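PDB 3PVZ: UDP-N-acetylglucosamine 4,6-dehydratase from Vibrio fischeri, which probably removes water from UDP-N-acetylglucosamine as an NAD-binding lyase built on an extended Rossmann-type fold. Local coordinates for residues 17-21 with 337-341; 193-199 with 251-257. All coordinates share one frame. Residues are numbered along the deposited sequence.

Both contacts reach the same side of the central sheet, in which strand 194-198 runs parallel to strand 255-259 and the latter is antiparallel to strand 340-344. Contact 2 pairs the first two of these strands; contact 1 docks the start of helix 19-34 onto the loop entering the third. Their centres are about 16 Å apart, yet they touch: Phe337 CE2 of contact 1 lies 3.7 Å from Phe257 CE2 of contact 2, and Leu340 CD1 is 4.1 Å from Phe257 CD2. Contact 2 is nearer the cofactor: between nearest atoms, the side chain of Arg199 is about 7 Å from bound NAD, that of Phe18 in contact 1 about 12 Å.

Contact 1: residues 17-21 with 337-341; sequences LFHQD and FDNLG
A reciprocal exchange of side-chain-to-backbone hydrogen bonds joins the first turn of helix 19-34, near the N-terminus, to the loop that leads into strand 340-344, at the edge of the Rossmann-type core and 316 residues away in sequence. Phe18 occupies the N-cap position, and His19 to Asp21 begin the helix. In the partner, Phe337 is extended (phi/psi -125°/154°), Asp338 turns helical (-74°/-45°), Asn339 follows at -103°/-15°, and Leu340 returns to beta values. The CA atoms of Phe18 and Asn339 are nearest at 5.5 Å, those of Asp21 and Asp338 at 6.4 Å.

The bend at Asp338 and Asn339 turns two successive amides toward Asp21, whose carboxylate (chi1 m) takes both: Asp338 N donates to Asp21 OD1 at 2.9 Å and Asn339 N to Asp21 OD2 at 2.6 Å. An acidic residue suits this place because its two oxygens can each receive one amide. Asn339 (chi1 -43°) answers with OD1, 3.0 Å from the donor Asp21 N, so that a side chain from a remote loop satisfies a first-turn amide that has no carbonyl within the helix to bind. The amide of Asn339 can also give: ND2 makes a weak bond to Gln20 OE1 at 3.2 Å. Phe18 CD1 lies 3.6 Å from Asn339 CB, which sits at the ring edge.

Lys260 NZ binds the carbonyls of Phe337 and Asp338, Leu340 packs on Leu243 and Met246 of helix 237-250, and Phe18 rests on Pro259 at the end of strand 255-259.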
loop_
_atom_site.group_PDB
_atom_site.type_symbol
_atom_site.label_atom_id
_atom_site.label_comp_id
_atom_site.label_asym_id
_atom_site.label_seq_id
_atom_site.Cartn_x
_atom_site.Cartn_y
_atom_site.Cartn_z
ATOM N N LEU A 17 -15.227 5.012 -23.481
ATOM C CA LEU A 17 -15.818 6.338 -23.287
ATOM C C LEU A 17 -15.247 7.460 -24.149
ATOM O O LEU A 17 -15.990 8.318 -24.604
ATOM C CB LEU A 17 -15.684 6.789 -21.835
ATOM C CG LEU A 17 -16.939 6.743 -20.985
ATOM C CD1 LEU A 17 -17.352 5.332 -20.870
ATOM C CD2 LEU A 17 -16.676 7.350 -19.610
ATOM N N PHE A 18 -13.926 7.496 -24.320
ATOM C CA PHE A 18 -13.270 8.678 -24.884
ATOM C C PHE A 18 -12.642 8.438 -26.270
ATOM O O PHE A 18 -11.777 9.194 -26.722
ATOM C CB PHE A 18 -12.176 9.113 -23.952
ATOM C CG PHE A 18 -12.607 9.273 -22.539
ATOM C CD1 PHE A 18 -13.687 10.053 -22.214
ATOM C CD2 PHE A 18 -11.884 8.693 -21.521
ATOM C CE1 PHE A 18 -14.060 10.223 -20.906
ATOM C CE2 PHE A 18 -12.247 8.868 -20.207
ATOM C CZ PHE A 18 -13.347 9.608 -19.896
ATOM N N HIS A 19 -13.086 7.387 -26.928
ATOM C CA HIS A 19 -12.564 7.041 -28.230
ATOM C C HIS A 19 -12.491 8.245 -29.193
ATOM O O HIS A 19 -11.499 8.431 -29.910
ATOM C CB HIS A 19 -13.393 5.884 -28.825
ATOM C CG HIS A 19 -12.829 5.349 -30.094
ATOM N ND1 HIS A 19 -13.312 5.717 -31.329
ATOM C CD2 HIS A 19 -11.780 4.524 -30.325
ATOM C CE1 HIS A 19 -12.608 5.114 -32.271
ATOM N NE2 HIS A 19 -11.668 4.389 -31.690
ATOM N N GLN A 20 -13.503 9.092 -29.172
ATOM C CA GLN A 20 -13.507 10.270 -30.055
ATOM C C GLN A 20 -12.488 11.365 -29.650
ATOM O O GLN A 20 -11.744 11.883 -30.497
ATOM C CB GLN A 20 -14.920 10.865 -30.131
ATOM C CG GLN A 20 -15.985 9.925 -30.764
ATOM C CD GLN A 20 -16.425 8.739 -29.835
ATOM O OE1 GLN A 20 -16.119 8.699 -28.622
ATOM N NE2 GLN A 20 -17.129 7.762 -30.430
ATOM N N ASP A 21 -12.453 11.718 -28.368
ATOM C CA ASP A 21 -11.510 12.723 -27.878
ATOM C C ASP A 21 -10.079 12.269 -27.925
ATOM O O ASP A 21 -9.208 13.025 -28.296
ATOM C CB ASP A 21 -11.880 13.132 -26.467
ATOM C CG ASP A 21 -13.246 13.860 -26.411
ATOM O OD1 ASP A 21 -13.632 14.581 -27.360
ATOM O OD2 ASP A 21 -13.943 13.721 -25.417
ATOM N N PHE A 337 -14.752 19.378 -25.636
ATOM C CA PHE A 337 -14.593 17.975 -25.963
ATOM C C PHE A 337 -15.965 17.324 -26.131
ATOM O O PHE A 337 -16.945 17.762 -25.544
ATOM C CB PHE A 337 -13.795 17.244 -24.878
ATOM C CG PHE A 337 -12.382 17.728 -24.728
ATOM C CD1 PHE A 337 -11.447 17.475 -25.715
ATOM C CD2 PHE A 337 -11.985 18.438 -23.588
ATOM C CE1 PHE A 337 -10.157 17.933 -25.583
ATOM C CE2 PHE A 337 -10.682 18.869 -23.434
ATOM C CZ PHE A 337 -9.766 18.618 -24.426
ATOM N N ASP A 338 -15.996 16.254 -26.910
ATOM C CA ASP A 338 -17.197 15.469 -27.130
ATOM C C ASP A 338 -17.570 14.605 -25.937
ATOM O O ASP A 338 -18.738 14.584 -25.544
ATOM C CB ASP A 338 -17.054 14.600 -28.397
ATOM C CG ASP A 338 -17.199 15.424 -29.695
ATOM O OD1 ASP A 338 -17.518 16.650 -29.627
ATOM O OD2 ASP A 338 -16.989 14.858 -30.789
ATOM N N ASN A 339 -16.577 13.922 -25.364
ATOM C CA ASN A 339 -16.783 12.906 -24.297
ATOM C C ASN A 339 -16.433 13.405 -22.883
ATOM O O ASN A 339 -16.826 12.793 -21.909
ATOM C CB ASN A 339 -15.931 11.659 -24.576
ATOM C CG ASN A 339 -15.954 11.219 -26.069
ATOM O OD1 ASN A 339 -14.883 11.058 -26.712
ATOM N ND2 ASN A 339 -17.167 10.974 -26.599
ATOM N N LEU A 340 -15.708 14.520 -22.797
ATOM C CA LEU A 340 -15.155 15.025 -21.554
ATOM C C LEU A 340 -15.739 16.364 -21.210
ATOM O O LEU A 340 -15.778 17.280 -22.032
ATOM C CB LEU A 340 -13.638 15.222 -21.667
ATOM C CG LEU A 340 -12.786 14.006 -21.925
ATOM C CD1 LEU A 340 -11.370 14.446 -22.149
ATOM C CD2 LEU A 340 -12.836 12.987 -20.774
ATOM N N GLY A 341 -16.150 16.501 -19.962
ATOM C CA GLY A 341 -16.657 17.779 -19.473
ATOM C C GLY A 341 -15.595 18.463 -18.622
ATOM O O GLY A 341 -14.780 17.789 -17.973
#

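Contact 2: residues 193-199 with 251-257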
loop_
_atom_site.group_PDB
_atom_site.type_symbol
_atom_site.label_atom_id
_atom_site.label_comp_id
_atom_site.label_asym_id
_atom_site.label_seq_id
_atom_site.Cartn_x
_atom_site.Cartn_y
_atom_site.Cartn_z
ATOM N N ILE A 193 1.420 28.040 -10.247
ATOM C CA ILE A 193 1.626 27.036 -11.270
ATOM C C ILE A 193 0.253 26.582 -11.723
ATOM O O ILE A 193 -0.678 26.554 -10.927
ATOM C CB ILE A 193 2.423 25.818 -10.697
ATOM C CG1 ILE A 193 2.813 24.822 -11.798
ATOM C CG2 ILE A 193 1.627 25.121 -9.640
ATOM C CD1 ILE A 193 3.805 23.722 -11.325
ATOM N N ALA A 194 0.141 26.260 -13.007
ATOM C CA ALA A 194 -1.017 25.605 -13.564
ATOM C C ALA A 194 -1.312 24.230 -12.888
ATOM O O ALA A 194 -0.485 23.298 -12.932
ATOM C CB ALA A 194 -0.839 25.425 -15.084
ATOM N N ILE A 195 -2.507 24.126 -12.305
ATOM C CA ILE A 195 -2.992 22.906 -11.678
ATOM C C ILE A 195 -4.315 22.500 -12.321
ATOM O O ILE A 195 -5.252 23.313 -12.422
ATOM C CB ILE A 195 -3.238 23.111 -10.150
ATOM C CG1 ILE A 195 -1.948 23.555 -9.453
ATOM C CG2 ILE A 195 -3.739 21.817 -9.493
ATOM C CD1 ILE A 195 -2.078 23.811 -7.951
ATOM N N SER A 196 -4.426 21.258 -12.759
ATOM C CA SER A 196 -5.718 20.765 -13.220
ATOM C C SER A 196 -6.019 19.430 -12.555
ATOM O O SER A 196 -5.087 18.747 -12.141
ATOM C CB SER A 196 -5.754 20.656 -14.752
ATOM O OG SER A 196 -5.077 19.514 -15.265
ATOM N N THR A 197 -7.303 19.053 -12.464
ATOM C CA THR A 197 -7.664 17.797 -11.812
ATOM C C THR A 197 -8.628 16.961 -12.659
ATOM O O THR A 197 -8.937 17.301 -13.797
ATOM C CB THR A 197 -8.291 18.039 -10.417
ATOM O OG1 THR A 197 -9.556 18.658 -10.579
ATOM C CG2 THR A 197 -7.439 18.960 -9.524
ATOM N N ALA A 198 -9.024 15.815 -12.112
ATOM C CA ALA A 198 -10.087 15.015 -12.635
ATOM C C ALA A 198 -11.035 14.573 -11.533
ATOM O O ALA A 198 -10.650 14.419 -10.398
ATOM C CB ALA A 198 -9.552 13.857 -13.339
ATOM N N ARG A 199 -12.285 14.357 -11.897
ATOM C CA ARG A 199 -13.261 13.756 -11.002
ATOM C C ARG A 199 -13.758 12.469 -11.655
ATOM O O ARG A 199 -14.210 12.475 -12.820
ATOM C CB ARG A 199 -14.370 14.738 -10.789
ATOM C CG ARG A 199 -15.514 14.190 -9.950
ATOM C CD ARG A 199 -16.463 15.340 -9.610
ATOM N NE ARG A 199 -15.897 16.227 -8.565
ATOM C CZ ARG A 199 -16.045 17.551 -8.529
ATOM N NH1 ARG A 199 -15.503 18.252 -7.542
ATOM N NH2 ARG A 199 -16.733 18.176 -9.470
ATOM N N GLY A 251 -5.624 20.246 -19.833
ATOM C CA GLY A 251 -6.301 21.027 -18.821
ATOM C C GLY A 251 -5.672 22.413 -18.618
ATOM O O GLY A 251 -4.426 22.562 -18.574
ATOM N N GLU A 252 -6.528 23.429 -18.487
ATOM C CA GLU A 252 -6.034 24.724 -18.114
ATOM C C GLU A 252 -6.005 24.835 -16.609
ATOM O O GLU A 252 -6.652 24.058 -15.920
ATOM C CB GLU A 252 -6.903 25.820 -18.723
ATOM C CG GLU A 252 -6.838 25.815 -20.222
ATOM C CD GLU A 252 -7.654 26.937 -20.809
ATOM O OE1 GLU A 252 -7.183 28.093 -20.730
ATOM O OE2 GLU A 252 -8.754 26.661 -21.322
ATOM N N ASN A 253 -5.264 25.819 -16.105
ATOM C CA ASN A 253 -5.244 26.114 -14.659
ATOM C C ASN A 253 -6.654 26.113 -14.115
ATOM O O ASN A 253 -7.467 26.876 -14.568
ATOM C CB ASN A 253 -4.556 27.462 -14.316
ATOM C CG ASN A 253 -4.098 27.530 -12.832
ATOM O OD1 ASN A 253 -3.993 26.500 -12.149
ATOM N ND2 ASN A 253 -3.792 28.735 -12.347
ATOM N N ARG A 254 -6.885 25.258 -13.122
ATOM C CA ARG A 254 -8.163 25.072 -12.423
ATOM C C ARG A 254 -9.246 24.234 -13.112
ATOM O O ARG A 254 -10.354 24.145 -12.595
ATOM C CB ARG A 254 -8.766 26.419 -12.001
ATOM C CG ARG A 254 -7.855 27.226 -11.154
ATOM C CD ARG A 254 -8.511 28.523 -10.689
ATOM N NE ARG A 254 -7.467 29.213 -9.981
ATOM C CZ ARG A 254 -6.674 30.148 -10.490
ATOM N NH1 ARG A 254 -6.878 30.613 -11.715
ATOM N NH2 ARG A 254 -5.692 30.651 -9.728
ATOM N N ASP A 255 -8.955 23.591 -14.237
ATOM C CA ASP A 255 -9.971 22.786 -14.896
ATOM C C ASP A 255 -10.114 21.436 -14.155
ATOM O O ASP A 255 -9.092 20.814 -13.817
ATOM C CB ASP A 255 -9.528 22.445 -16.293
ATOM C CG ASP A 255 -9.761 23.527 -17.297
ATOM O OD1 ASP A 255 -10.355 24.596 -17.013
ATOM O OD2 ASP A 255 -9.366 23.238 -18.441
ATOM N N ILE A 256 -11.358 21.015 -13.898
ATOM C CA ILE A 256 -11.667 19.681 -13.426
ATOM C C ILE A 256 -12.305 18.920 -14.597
ATOM O O ILE A 256 -13.425 19.229 -15.032
ATOM C CB ILE A 256 -12.693 19.629 -12.251
ATOM C CG1 ILE A 256 -12.299 20.531 -11.075
ATOM C CG2 ILE A 256 -12.847 18.181 -11.764
ATOM C CD1 ILE A 256 -13.460 20.749 -10.085
ATOM N N PHE A 257 -11.587 17.931 -15.103
ATOM C CA PHE A 257 -12.092 17.094 -16.198
ATOM C C PHE A 257 -12.956 15.986 -15.610
ATOM O O PHE A 257 -12.680 15.510 -14.515
ATOM C CB PHE A 257 -10.924 16.503 -16.982
ATOM C CG PHE A 257 -10.332 17.433 -17.994
ATOM C CD1 PHE A 257 -10.247 18.814 -17.758
ATOM C CD2 PHE A 257 -9.865 16.941 -19.220
ATOM C CE1 PHE A 257 -9.708 19.672 -18.712
ATOM C CE2 PHE A 257 -9.306 17.803 -20.181
ATOM C CZ PHE A 257 -9.228 19.153 -19.937
#
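Ile256, Asn253 and Thr197 bury more surface here than any other residues, and they represent the two halves of the contact: a regular parallel strand pair and the turn that leads into it. Thr197 is bridged to Ile256, with CA atoms 4.7 Å apart. On either side of Ile256 the parallel ladder runs from Thr197 N to Asp255 O (2.9 Å) and from Phe257 N to Thr197 O (3.0 Å), then on from Arg199 N to Phe257 O (2.9 Å). Thr197 and Ile256 point to the same face of the sheet, where Ile256 CG1 meets Thr197 OG1 at 3.4 Å. Beta-branched residues suit such extended backbone; the threonine hydroxyl is satisfied by Ser164, while Ile256 packs on Ile343 and places CG2 3.9 Å from Arg199 CB.

Asn253 prolongs the ladder beyond the strand. Its OD1 accepts Ile195 N at 2.8 Å and nearly straight (172°), standing in for a backbone carbonyl, while its ND2 bonds to Ser190 O. Next to it, Arg254 N gives a short 2.6 Å bond to Ile195 O. Both residues form the centre of a type II turn, closed by Asp255 N to Glu252 O (2.9 Å) and braced by Asp255 OD2 accepting Glu252 N (2.8 Å); Asp255 OD1 forms a salt bridge with Lys344. Gly251 fits before it because a CB there would collide with Ser196 OG, which is hydrogen-bonded to Ser247 OG.

These are adjacent parallel strands of the Rossmann-type sheet: helix 237-250, which leads into the second, lies on the face bearing Ala198 and Phe257, both touching Leu243, while strands 159-163 and 340-344 border the pair on its outer sides.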